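Local coordinates for protein spherulin 3A (Physarum polycephalum, PDB 1HDF) that serves as a calcium-binding structural protein of the beta/gamma-crystallin family and pairs through its single two-Greek-key domain into a dimer, at the interface of chains A and B. Numbering follows the deposited sequence. Chains: chain A/B, Spherulin 3A.

Two patches of the two-fold symmetric spherulin 3A dimer interface, with C-alpha centres about 18 Å apart, use different parts of the same fold. In contact 1 the 3-10 turn 64-66 and following loop of chain A, together with A:Phe61 and A:Phe70, meet the equivalents of these residues' strands, 56-61 and 70-73, in chain B. Contact 2 sets the C-terminal tail of chain A, running on from strand 93-98, against B:Tyr35 and the turn at residues 65-66 of chain B. Residues 65 and 66 thus serve both contacts, from opposite subunits; with the chains exchanged, every such turn touches both sheet and tail of its partner.

Contact 1: the interface of chains A and B. Residues chain A 61, 65-68, 70; chain B 57, 59, 72, 74.
B:Arg72 reaches across the dimer interface and points its guanidinium at backbone carbonyls of the 3-10 turn 64-66 and of the loop after it in chain A. NH1 and NH2 grip A:Gly68 O end-on, and this oxygen lies in the guanidinium plane; NH1, 3.1 Å from A:Gly68 O, lies in the carbonyl plane on a lone pair of that oxygen, whereas NH2 comes from above the plane. NH1 also donates to A:Phe66 O at 2.6 Å, a bond bent to 128° at the hydrogen. One face of the guanidinium lies against the rim of the A:Phe70 ring, CE1 sitting 3.5 Å from CZ of B:Arg72; a water covers the opposite face.

Alongside, B:Lys57 crosses the A:Asn67 side chain at about a right angle. Its ammonium NZ bonds to the amide oxygen OD1 of A:Asn67 and, nearly along the C=O axis, to A:Arg65 O at 3.0 Å. Its CG packs on CB of A:Phe66. Beside these polar groups, A:Phe61 and B:Phe59 meet tip to tip, CZ to CZ at 3.4 Å, while A:Phe70 CB and A:Phe66 CA lie over opposite faces of the A:Phe61 ring, toward its rim, and probably help to hold it.

In the second shell, B:Glu74 forms salt bridges with both basic side chains of its own chain, OE1 to B:Lys57 NZ at 3.2 Å and OE2 to B:Arg72 NE. Its bend at chi2 (-76°) turns the carboxylate back toward them. The same water links OE2 to A:Asn67 OD1. Intersubunit recognition here thus rests largely on main-chain carbonyls, joining two single-domain crystallin folds into the dimer.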
loop_
_atom_site.group_PDB
_atom_site.type_symbol
_atom_site.label_atom_id
_atom_site.label_comp_id
_atom_site.label_asym_id
_atom_site.label_seq_id
_atom_site.Cartn_x
_atom_site.Cartn_y
_atom_site.Cartn_z
ATOM N N PHE A 61 0.700 -18.798 4.792
ATOM C CA PHE A 61 2.026 -19.411 4.845
ATOM C C PHE A 61 2.368 -19.990 6.203
ATOM O O PHE A 61 1.993 -19.433 7.240
ATOM C CB PHE A 61 3.085 -18.379 4.456
ATOM C CG PHE A 61 2.861 -17.796 3.105
ATOM C CD1 PHE A 61 1.809 -16.904 2.888
ATOM C CD2 PHE A 61 3.632 -18.207 2.022
ATOM C CE1 PHE A 61 1.526 -16.442 1.617
ATOM C CE2 PHE A 61 3.356 -17.751 0.745
ATOM C CZ PHE A 61 2.302 -16.869 0.538
ATOM N N ARG A 65 6.967 -13.901 6.783
ATOM C CA ARG A 65 7.524 -13.346 5.553
ATOM C C ARG A 65 7.257 -14.178 4.304
ATOM O O ARG A 65 8.062 -14.210 3.372
ATOM C CB ARG A 65 9.022 -13.110 5.743
ATOM C CG ARG A 65 9.289 -12.057 6.804
ATOM C CD ARG A 65 10.759 -11.897 7.124
ATOM N NE ARG A 65 10.978 -10.764 8.021
ATOM C CZ ARG A 65 10.478 -10.670 9.250
ATOM N NH1 ARG A 65 9.726 -11.647 9.743
ATOM N NH2 ARG A 65 10.717 -9.589 9.987
ATOM N N PHE A 66 6.119 -14.862 4.305
ATOM C CA PHE A 66 5.690 -15.660 3.160
ATOM C C PHE A 66 6.607 -16.813 2.753
ATOM O O PHE A 66 6.761 -17.093 1.569
ATOM C CB PHE A 66 5.465 -14.718 1.973
ATOM C CG PHE A 66 4.913 -13.376 2.377
ATOM C CD1 PHE A 66 3.685 -13.275 3.020
ATOM C CD2 PHE A 66 5.643 -12.215 2.153
ATOM C CE1 PHE A 66 3.192 -12.034 3.440
ATOM C CE2 PHE A 66 5.160 -10.975 2.567
ATOM C CZ PHE A 66 3.931 -10.886 3.211
ATOM N N ASN A 67 7.201 -17.481 3.737
ATOM C CA ASN A 67 8.081 -18.621 3.478
ATOM C C ASN A 67 7.408 -19.905 3.951
ATOM O O ASN A 67 6.409 -19.856 4.667
ATOM C CB ASN A 67 9.415 -18.462 4.215
ATOM C CG ASN A 67 10.175 -17.226 3.777
ATOM O OD1 ASN A 67 10.420 -17.029 2.589
ATOM N ND2 ASN A 67 10.556 -16.389 4.739
ATOM N N GLY A 68 7.962 -21.046 3.554
ATOM C CA GLY A 68 7.401 -22.323 3.958
ATOM C C GLY A 68 6.193 -22.739 3.138
ATOM O O GLY A 68 5.790 -22.032 2.215
ATOM N N PHE A 70 2.471 -23.401 1.804
ATOM C CA PHE A 70 1.349 -22.479 1.765
ATOM C C PHE A 70 0.287 -22.971 0.791
ATOM O O PHE A 70 0.508 -23.931 0.059
ATOM C CB PHE A 70 1.851 -21.091 1.350
ATOM C CG PHE A 70 2.372 -21.029 -0.059
ATOM C CD1 PHE A 70 3.697 -21.350 -0.341
ATOM C CD2 PHE A 70 1.533 -20.664 -1.107
ATOM C CE1 PHE A 70 4.176 -21.309 -1.646
ATOM C CE2 PHE A 70 1.997 -20.618 -2.411
ATOM C CZ PHE A 70 3.323 -20.941 -2.687
ATOM N N LYS B 57 8.479 -10.430 -2.043
ATOM C CA LYS B 57 8.044 -11.736 -2.527
ATOM C C LYS B 57 7.128 -11.457 -3.709
ATOM O O LYS B 57 6.348 -10.505 -3.680
ATOM C CB LYS B 57 7.235 -12.479 -1.463
ATOM C CG LYS B 57 7.733 -13.868 -1.130
ATOM C CD LYS B 57 8.974 -13.776 -0.273
ATOM C CE LYS B 57 9.295 -15.089 0.399
ATOM N NZ LYS B 57 10.280 -14.846 1.480
ATOM N N PHE B 59 4.375 -13.282 -6.639
ATOM C CA PHE B 59 3.580 -14.446 -6.986
ATOM C C PHE B 59 3.020 -14.209 -8.378
ATOM O O PHE B 59 2.247 -13.270 -8.607
ATOM C CB PHE B 59 2.458 -14.667 -5.969
ATOM C CG PHE B 59 2.956 -14.938 -4.574
ATOM C CD1 PHE B 59 3.330 -13.887 -3.737
ATOM C CD2 PHE B 59 3.103 -16.245 -4.113
ATOM C CE1 PHE B 59 3.849 -14.133 -2.455
ATOM C CE2 PHE B 59 3.621 -16.503 -2.833
ATOM C CZ PHE B 59 3.996 -15.444 -2.004
ATOM N N ARG B 72 5.995 -18.922 -6.284
ATOM C CA ARG B 72 6.487 -17.850 -5.445
ATOM C C ARG B 72 7.933 -17.539 -5.835
ATOM O O ARG B 72 8.726 -18.452 -6.094
ATOM C CB ARG B 72 6.440 -18.277 -3.981
ATOM C CG ARG B 72 7.274 -17.396 -3.050
ATOM C CD ARG B 72 7.134 -17.856 -1.602
ATOM N NE ARG B 72 7.533 -19.250 -1.430
ATOM C CZ ARG B 72 7.217 -19.994 -0.376
ATOM N NH1 ARG B 72 6.494 -19.484 0.609
ATOM N NH2 ARG B 72 7.613 -21.257 -0.314
ATOM N N GLU B 74 11.319 -15.606 -4.497
ATOM C CA GLU B 74 11.980 -15.062 -3.310
ATOM C C GLU B 74 12.611 -13.689 -3.531
ATOM O O GLU B 74 12.903 -13.287 -4.657
ATOM C CB GLU B 74 13.071 -16.026 -2.843
ATOM C CG GLU B 74 12.615 -17.462 -2.688
ATOM C CD GLU B 74 11.788 -17.678 -1.445
ATOM O OE1 GLU B 74 11.665 -16.747 -0.635
ATOM O OE2 GLU B 74 11.262 -18.787 -1.262
HETATM O O HOH W 1 9.843 -19.054 0.743
#

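Contact 2: the interface of chains A and B. Residues chain A 97-100; chain B 35, 65-66.
A:Phe99 lays its ring across the side chain of B:Arg65 at about a right angle, where the C-terminal tail of one beta/gamma-crystallin domain meets its partner. The aliphatic stem of the arginine does the touching: CB sits over one face of the ring, offset toward the rim, and CD comes within 3.6 Å of A:Phe99 CD1. The guanidinium plane is turned 71° from the ring, so the two are not stacked. The arginine chain runs extended from CG to NE, which carries NE past the phenyl to the backbone carbonyl of A:Glu100. NE donates to A:Glu100 O at 2.8 Å, lying in the carbonyl plane with 141° at the hydrogen; NH2 adds a weak bond to the same oxygen.

B:Tyr35 takes the tail on the face of its ring. A:Phe99 CA and the A:Glu100 backbone N both lie over this face toward its rim, and A:Phe99 CB approaches B:Tyr35 CG to 3.6 Å. CG of A:Phe99 stands between its own backbone N and carbonyl carbon (chi1 59°), directing the phenyl to the arginine while the main chain rests on the tyrosine. The side chain of A:Glu100 is modelled only to CB, which lies near the hydroxyl OH of B:Tyr35 at 3.7 Å.

B:Phe66 presents an edge instead: A:Thr98 O lies in its ring plane, 3.5 Å from CE2, and the same carbon packs against CB of A:Ala97 at 3.9 Å.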
loop_
_atom_site.group_PDB
_atom_site.type_symbol
_atom_site.label_atom_id
_atom_site.label_comp_id
_atom_site.label_asym_id
_atom_site.label_seq_id
_atom_site.Cartn_x
_atom_site.Cartn_y
_atom_site.Cartn_z
ATOM N N ALA A 97 -5.427 -10.527 -1.326
ATOM C CA ALA A 97 -5.481 -9.779 -2.577
ATOM C C ALA A 97 -6.872 -9.787 -3.190
ATOM O O ALA A 97 -7.564 -10.807 -3.178
ATOM C CB ALA A 97 -4.467 -10.350 -3.561
ATOM N N THR A 98 -7.275 -8.643 -3.732
ATOM C CA THR A 98 -8.594 -8.510 -4.340
ATOM C C THR A 98 -8.534 -8.227 -5.832
ATOM O O THR A 98 -7.484 -7.902 -6.383
ATOM C CB THR A 98 -9.392 -7.370 -3.696
ATOM O OG1 THR A 98 -8.822 -6.109 -4.083
ATOM C CG2 THR A 98 -9.366 -7.498 -2.174
ATOM N N PHE A 99 -9.684 -8.342 -6.480
ATOM C CA PHE A 99 -9.786 -8.087 -7.906
ATOM C C PHE A 99 -11.232 -7.728 -8.185
ATOM O O PHE A 99 -12.105 -7.982 -7.354
ATOM C CB PHE A 99 -9.382 -9.338 -8.698
ATOM C CG PHE A 99 -10.220 -10.549 -8.392
ATOM C CD1 PHE A 99 -11.474 -10.708 -8.968
ATOM C CD2 PHE A 99 -9.770 -11.513 -7.497
ATOM C CE1 PHE A 99 -12.269 -11.805 -8.655
ATOM C CE2 PHE A 99 -10.560 -12.611 -7.177
ATOM C CZ PHE A 99 -11.813 -12.756 -7.760
ATOM N N GLU A 100 -11.486 -7.130 -9.345
ATOM C CA GLU A 100 -12.846 -6.765 -9.720
ATOM C C GLU A 100 -13.356 -7.840 -10.674
ATOM O O GLU A 100 -12.492 -8.466 -11.328
ATOM C CB GLU A 100 -12.851 -5.394 -10.397
ATOM N N TYR B 35 -4.067 -7.655 -10.979
ATOM C CA TYR B 35 -4.945 -8.806 -11.151
ATOM C C TYR B 35 -5.297 -9.146 -12.603
ATOM O O TYR B 35 -5.961 -10.149 -12.861
ATOM C CB TYR B 35 -6.216 -8.617 -10.313
ATOM C CG TYR B 35 -7.126 -7.501 -10.772
ATOM C CD1 TYR B 35 -7.953 -7.663 -11.889
ATOM C CD2 TYR B 35 -7.169 -6.282 -10.088
ATOM C CE1 TYR B 35 -8.801 -6.642 -12.314
ATOM C CE2 TYR B 35 -8.017 -5.250 -10.507
ATOM C CZ TYR B 35 -8.829 -5.442 -11.620
ATOM O OH TYR B 35 -9.669 -4.442 -12.048
ATOM N N ARG B 65 -6.638 -12.574 -12.286
ATOM C CA ARG B 65 -7.280 -12.674 -10.980
ATOM C C ARG B 65 -6.682 -13.739 -10.059
ATOM O O ARG B 65 -7.379 -14.362 -9.250
ATOM C CB ARG B 65 -8.782 -12.883 -11.188
ATOM C CG ARG B 65 -9.399 -11.695 -11.932
ATOM C CD ARG B 65 -10.865 -11.869 -12.293
ATOM N NE ARG B 65 -11.428 -10.620 -12.801
ATOM C CZ ARG B 65 -11.073 -10.038 -13.945
ATOM N NH1 ARG B 65 -10.148 -10.596 -14.715
ATOM N NH2 ARG B 65 -11.630 -8.888 -14.311
ATOM N N PHE B 66 -5.375 -13.935 -10.197
ATOM C CA PHE B 66 -4.624 -14.886 -9.380
ATOM C C PHE B 66 -5.140 -16.322 -9.446
ATOM O O PHE B 66 -5.167 -17.033 -8.433
ATOM C CB PHE B 66 -4.605 -14.395 -7.926
ATOM C CG PHE B 66 -4.578 -12.899 -7.808
ATOM C CD1 PHE B 66 -3.483 -12.176 -8.276
ATOM C CD2 PHE B 66 -5.674 -12.207 -7.298
ATOM C CE1 PHE B 66 -3.481 -10.792 -8.242
ATOM C CE2 PHE B 66 -5.684 -10.823 -7.258
ATOM C CZ PHE B 66 -4.587 -10.110 -7.732
#